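Local coordinates for protein 2,3-dihydroxybenzoate-AMP ligase (Mycobacterium smegmatis, PDB 5KEI) that belongs to the ANL superfamily of AMP-binding enzymes, built of a large N-terminal part and a small C-terminal domain, at residues A[465-479]-A[518-530]. Residues are numbered along the deposited sequence; the frame is centred on the assembly and turned at random.
Sequences ENVSALDLEEHLLTH and HLEQRGVAAHSRP
His518 meets the end of helix 469-477 through its ring edge: NE2 donates to Thr478 OG1 at 2.7 Å, with the oxygen in the imidazole plane, and more weakly to His475 O. Because Thr478 OG1 itself donates to that same carbonyl, the three groups form a closed triangle at the helix terminus. One face of the His518 ring receives His479, whose CB lies over its centre in a CH-pi contact while the ring edge comes in beside it as a T-shaped pair, centroids 5.0 Å apart and planes at 60°; Arg522 CG lies over the opposite face. Leu519 adds the apolar layer, its CD2 lying 3.6 Å from Leu476 CD2 and its CD1 reaching Leu472 CD1. Arg522, its chain bent at chi3, brings NE into the ring plane of His475 for a nearly straight bond to ND1 (3.2 Å, 172°), while Thr478 CG2 sits over the guanidinium face. This bond makes ND1 the acceptor, and NE2 of His475 gives a weak bond to Asp471 OD2. After the Schellman turn at Gly523, Val524 CG2 lies 3.7 Å from the centroid of the His475 ring, over its face, a CH-pi contact almost along the normal. Farther on, the His527 ring stacks against the Glu465 carboxylate, planes 29° apart, and Ser528 OG touches Val467 CG2 at 3.4 Å. Pro530 closes the row loosely against Leu472 and Leu476, and also touches Ile499 of strand 498-505. With strand 465-468 and helix 469-477 against the end of helix 512-521 and the loop after it, this partly buried contact joins parts of the small alpha/beta C-terminal domain of ANL enzymes.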
# COMPACT_ATOMS: atom_id res chain seq x y z
N GLU A 465 1.43 1.09 -33.39
CA GLU A 465 1.51 0.92 -31.95
C GLU A 465 0.48 1.77 -31.24
O GLU A 465 0.24 2.91 -31.61
CB GLU A 465 2.90 1.26 -31.42
CG GLU A 465 3.98 0.33 -31.94
CD GLU A 465 3.72 -1.13 -31.62
OE1 GLU A 465 3.22 -1.41 -30.50
OE2 GLU A 465 4.05 -1.99 -32.47
N ASN A 466 -0.12 1.17 -30.22
CA ASN A 466 -0.98 1.88 -29.29
C ASN A 466 -0.16 2.16 -28.05
O ASN A 466 -0.02 1.31 -27.17
CB ASN A 466 -2.23 1.05 -28.98
CG ASN A 466 -3.08 0.80 -30.22
OD1 ASN A 466 -3.90 1.64 -30.60
ND2 ASN A 466 -2.87 -0.35 -30.87
N VAL A 467 0.43 3.35 -28.00
CA VAL A 467 1.38 3.68 -26.95
C VAL A 467 0.67 4.31 -25.76
O VAL A 467 -0.18 5.18 -25.93
CB VAL A 467 2.47 4.64 -27.46
CG1 VAL A 467 3.46 4.98 -26.35
CG2 VAL A 467 3.18 4.03 -28.66
N SER A 468 1.01 3.86 -24.55
CA SER A 468 0.48 4.49 -23.35
C SER A 468 1.30 5.72 -23.00
O SER A 468 2.51 5.62 -22.76
CB SER A 468 0.48 3.51 -22.17
OG SER A 468 0.05 4.17 -20.99
N ALA A 469 0.65 6.88 -22.96
CA ALA A 469 1.30 8.12 -22.54
C ALA A 469 1.70 8.04 -21.06
O ALA A 469 2.79 8.46 -20.68
CB ALA A 469 0.38 9.31 -22.78
N LEU A 470 0.80 7.50 -20.25
CA LEU A 470 1.01 7.33 -18.82
C LEU A 470 2.27 6.55 -18.48
O LEU A 470 3.06 6.99 -17.65
CB LEU A 470 -0.20 6.64 -18.19
CG LEU A 470 -1.50 7.43 -18.35
CD1 LEU A 470 -2.62 6.71 -17.63
CD2 LEU A 470 -1.33 8.88 -17.85
N ASP A 471 2.48 5.39 -19.09
CA ASP A 471 3.68 4.66 -18.73
C ASP A 471 4.93 5.24 -19.43
O ASP A 471 6.03 5.19 -18.88
CB ASP A 471 3.54 3.16 -19.03
CG ASP A 471 4.79 2.36 -18.62
OD1 ASP A 471 5.20 2.42 -17.42
OD2 ASP A 471 5.36 1.66 -19.49
N LEU A 472 4.76 5.83 -20.61
CA LEU A 472 5.87 6.54 -21.22
C LEU A 472 6.34 7.67 -20.29
O LEU A 472 7.54 7.86 -20.11
CB LEU A 472 5.49 7.11 -22.59
CG LEU A 472 6.58 7.97 -23.24
CD1 LEU A 472 7.93 7.25 -23.25
CD2 LEU A 472 6.18 8.36 -24.65
N GLU A 473 5.38 8.40 -19.72
CA GLU A 473 5.64 9.50 -18.80
C GLU A 473 6.32 9.02 -17.53
O GLU A 473 7.20 9.68 -17.01
CB GLU A 473 4.35 10.23 -18.44
CG GLU A 473 3.90 11.22 -19.47
CD GLU A 473 2.42 11.56 -19.36
OE1 GLU A 473 1.82 11.35 -18.27
OE2 GLU A 473 1.86 12.05 -20.37
N GLU A 474 5.90 7.87 -17.02
CA GLU A 474 6.52 7.35 -15.82
C GLU A 474 8.00 7.01 -16.06
O GLU A 474 8.83 7.24 -15.20
CB GLU A 474 5.76 6.13 -15.29
CG GLU A 474 4.40 6.47 -14.65
CD GLU A 474 4.53 7.36 -13.41
OE1 GLU A 474 5.57 7.28 -12.72
OE2 GLU A 474 3.58 8.13 -13.13
N HIS A 475 8.31 6.49 -17.25
CA HIS A 475 9.67 6.14 -17.65
C HIS A 475 10.58 7.36 -17.73
O HIS A 475 11.74 7.32 -17.32
CB HIS A 475 9.68 5.45 -19.03
CG HIS A 475 9.31 4.00 -19.01
ND1 HIS A 475 10.09 3.04 -18.41
CD2 HIS A 475 8.25 3.34 -19.55
CE1 HIS A 475 9.53 1.85 -18.57
NE2 HIS A 475 8.41 2.01 -19.25
N LEU A 476 10.05 8.44 -18.31
CA LEU A 476 10.80 9.67 -18.51
C LEU A 476 11.11 10.32 -17.18
O LEU A 476 12.19 10.88 -16.99
CB LEU A 476 10.03 10.64 -19.40
CG LEU A 476 9.92 10.29 -20.89
CD1 LEU A 476 9.09 11.32 -21.61
CD2 LEU A 476 11.31 10.16 -21.55
N LEU A 477 10.14 10.25 -16.26
CA LEU A 477 10.27 10.81 -14.92
C LEU A 477 11.38 10.15 -14.09
O LEU A 477 11.88 10.76 -13.15
CB LEU A 477 8.93 10.69 -14.18
CG LEU A 477 7.82 11.62 -14.68
CD1 LEU A 477 6.45 11.15 -14.21
CD2 LEU A 477 8.08 13.04 -14.24
N THR A 478 11.81 8.94 -14.45
CA THR A 478 12.89 8.30 -13.71
C THR A 478 14.25 8.89 -14.05
O THR A 478 15.26 8.50 -13.47
CB THR A 478 12.96 6.78 -13.96
OG1 THR A 478 13.47 6.52 -15.27
CG2 THR A 478 11.59 6.13 -13.75
N HIS A 479 14.27 9.80 -15.01
CA HIS A 479 15.46 10.60 -15.31
C HIS A 479 15.57 11.74 -14.28
O HIS A 479 14.58 12.45 -14.00
CB HIS A 479 15.37 11.15 -16.73
CG HIS A 479 16.67 11.59 -17.32
ND1 HIS A 479 17.34 12.72 -16.89
CD2 HIS A 479 17.41 11.08 -18.33
CE1 HIS A 479 18.44 12.87 -17.60
NE2 HIS A 479 18.51 11.89 -18.49
N HIS A 518 18.07 6.80 -22.37
CA HIS A 518 17.51 6.48 -21.06
C HIS A 518 16.32 5.55 -21.18
O HIS A 518 16.14 4.63 -20.37
CB HIS A 518 17.10 7.76 -20.32
CG HIS A 518 16.43 7.51 -19.00
ND1 HIS A 518 17.13 7.40 -17.81
CD2 HIS A 518 15.12 7.36 -18.68
CE1 HIS A 518 16.28 7.19 -16.83
NE2 HIS A 518 15.05 7.16 -17.32
N LEU A 519 15.48 5.79 -22.19
CA LEU A 519 14.32 4.94 -22.42
C LEU A 519 14.69 3.52 -22.84
O LEU A 519 13.99 2.57 -22.50
CB LEU A 519 13.40 5.55 -23.46
CG LEU A 519 12.77 6.86 -22.99
CD1 LEU A 519 11.73 7.32 -23.98
CD2 LEU A 519 12.18 6.69 -21.60
N GLU A 520 15.78 3.38 -23.59
CA GLU A 520 16.20 2.07 -24.10
C GLU A 520 16.79 1.19 -23.00
O GLU A 520 16.51 -0.01 -22.92
CB GLU A 520 17.21 2.25 -25.24
CG GLU A 520 17.79 0.95 -25.74
CD GLU A 520 18.94 1.17 -26.70
OE1 GLU A 520 19.55 2.26 -26.65
OE2 GLU A 520 19.23 0.25 -27.50
N GLN A 521 17.61 1.80 -22.14
CA GLN A 521 18.16 1.12 -20.97
C GLN A 521 17.07 0.60 -20.03
O GLN A 521 17.29 -0.36 -19.29
CB GLN A 521 19.10 2.06 -20.20
CG GLN A 521 20.35 2.49 -20.98
CD GLN A 521 21.28 1.32 -21.31
OE1 GLN A 521 21.25 0.78 -22.42
NE2 GLN A 521 22.11 0.93 -20.34
N ARG A 522 15.89 1.24 -20.06
CA ARG A 522 14.77 0.83 -19.22
C ARG A 522 13.86 -0.18 -19.93
O ARG A 522 12.89 -0.66 -19.35
CB ARG A 522 13.95 2.05 -18.78
CG ARG A 522 14.74 3.08 -17.97
CD ARG A 522 13.83 4.14 -17.35
NE ARG A 522 12.69 3.52 -16.69
CZ ARG A 522 12.74 3.05 -15.44
NH1 ARG A 522 13.87 3.16 -14.75
NH2 ARG A 522 11.67 2.49 -14.90
N GLY A 523 14.16 -0.47 -21.19
CA GLY A 523 13.42 -1.47 -21.94
C GLY A 523 12.29 -0.97 -22.83
O GLY A 523 11.41 -1.73 -23.19
N VAL A 524 12.30 0.31 -23.19
CA VAL A 524 11.28 0.85 -24.10
C VAL A 524 11.76 0.73 -25.55
O VAL A 524 12.87 1.13 -25.89
CB VAL A 524 10.96 2.32 -23.76
CG1 VAL A 524 9.76 2.83 -24.57
CG2 VAL A 524 10.71 2.48 -22.27
N ALA A 525 10.92 0.16 -26.41
CA ALA A 525 11.30 -0.00 -27.82
C ALA A 525 11.17 1.33 -28.56
O ALA A 525 10.56 2.28 -28.05
CB ALA A 525 10.46 -1.07 -28.48
N ALA A 526 11.74 1.40 -29.75
CA ALA A 526 11.81 2.66 -30.49
C ALA A 526 10.44 3.10 -31.00
O ALA A 526 10.28 4.24 -31.43
CB ALA A 526 12.79 2.54 -31.65
N HIS A 527 9.47 2.19 -30.94
CA HIS A 527 8.12 2.48 -31.42
C HIS A 527 7.26 3.16 -30.36
O HIS A 527 6.08 3.45 -30.61
CB HIS A 527 7.43 1.20 -31.90
CG HIS A 527 7.23 0.17 -30.83
ND1 HIS A 527 6.37 0.35 -29.76
CD2 HIS A 527 7.76 -1.07 -30.67
CE1 HIS A 527 6.39 -0.72 -28.99
NE2 HIS A 527 7.23 -1.60 -29.52
N SER A 528 7.84 3.38 -29.19
CA SER A 528 7.16 4.08 -28.11
C SER A 528 8.01 5.21 -27.54
O SER A 528 7.76 5.69 -26.44
CB SER A 528 6.80 3.10 -26.98
OG SER A 528 5.74 2.24 -27.36
N ARG A 529 9.02 5.64 -28.30
CA ARG A 529 9.85 6.74 -27.83
C ARG A 529 9.35 8.03 -28.45
O ARG A 529 8.78 8.01 -29.54
CB ARG A 529 11.31 6.48 -28.16
CG ARG A 529 11.83 5.20 -27.55
CD ARG A 529 13.31 5.04 -27.82
NE ARG A 529 13.75 3.67 -27.58
CZ ARG A 529 14.77 3.10 -28.20
NH1 ARG A 529 15.46 3.79 -29.11
NH2 ARG A 529 15.10 1.85 -27.93
N PRO A 530 9.52 9.16 -27.74
CA PRO A 530 8.96 10.42 -28.25
C PRO A 530 9.65 10.86 -29.54
O PRO A 530 10.86 10.70 -29.64
CB PRO A 530 9.24 11.44 -27.13
CG PRO A 530 9.76 10.66 -25.98
CD PRO A 530 10.31 9.37 -26.53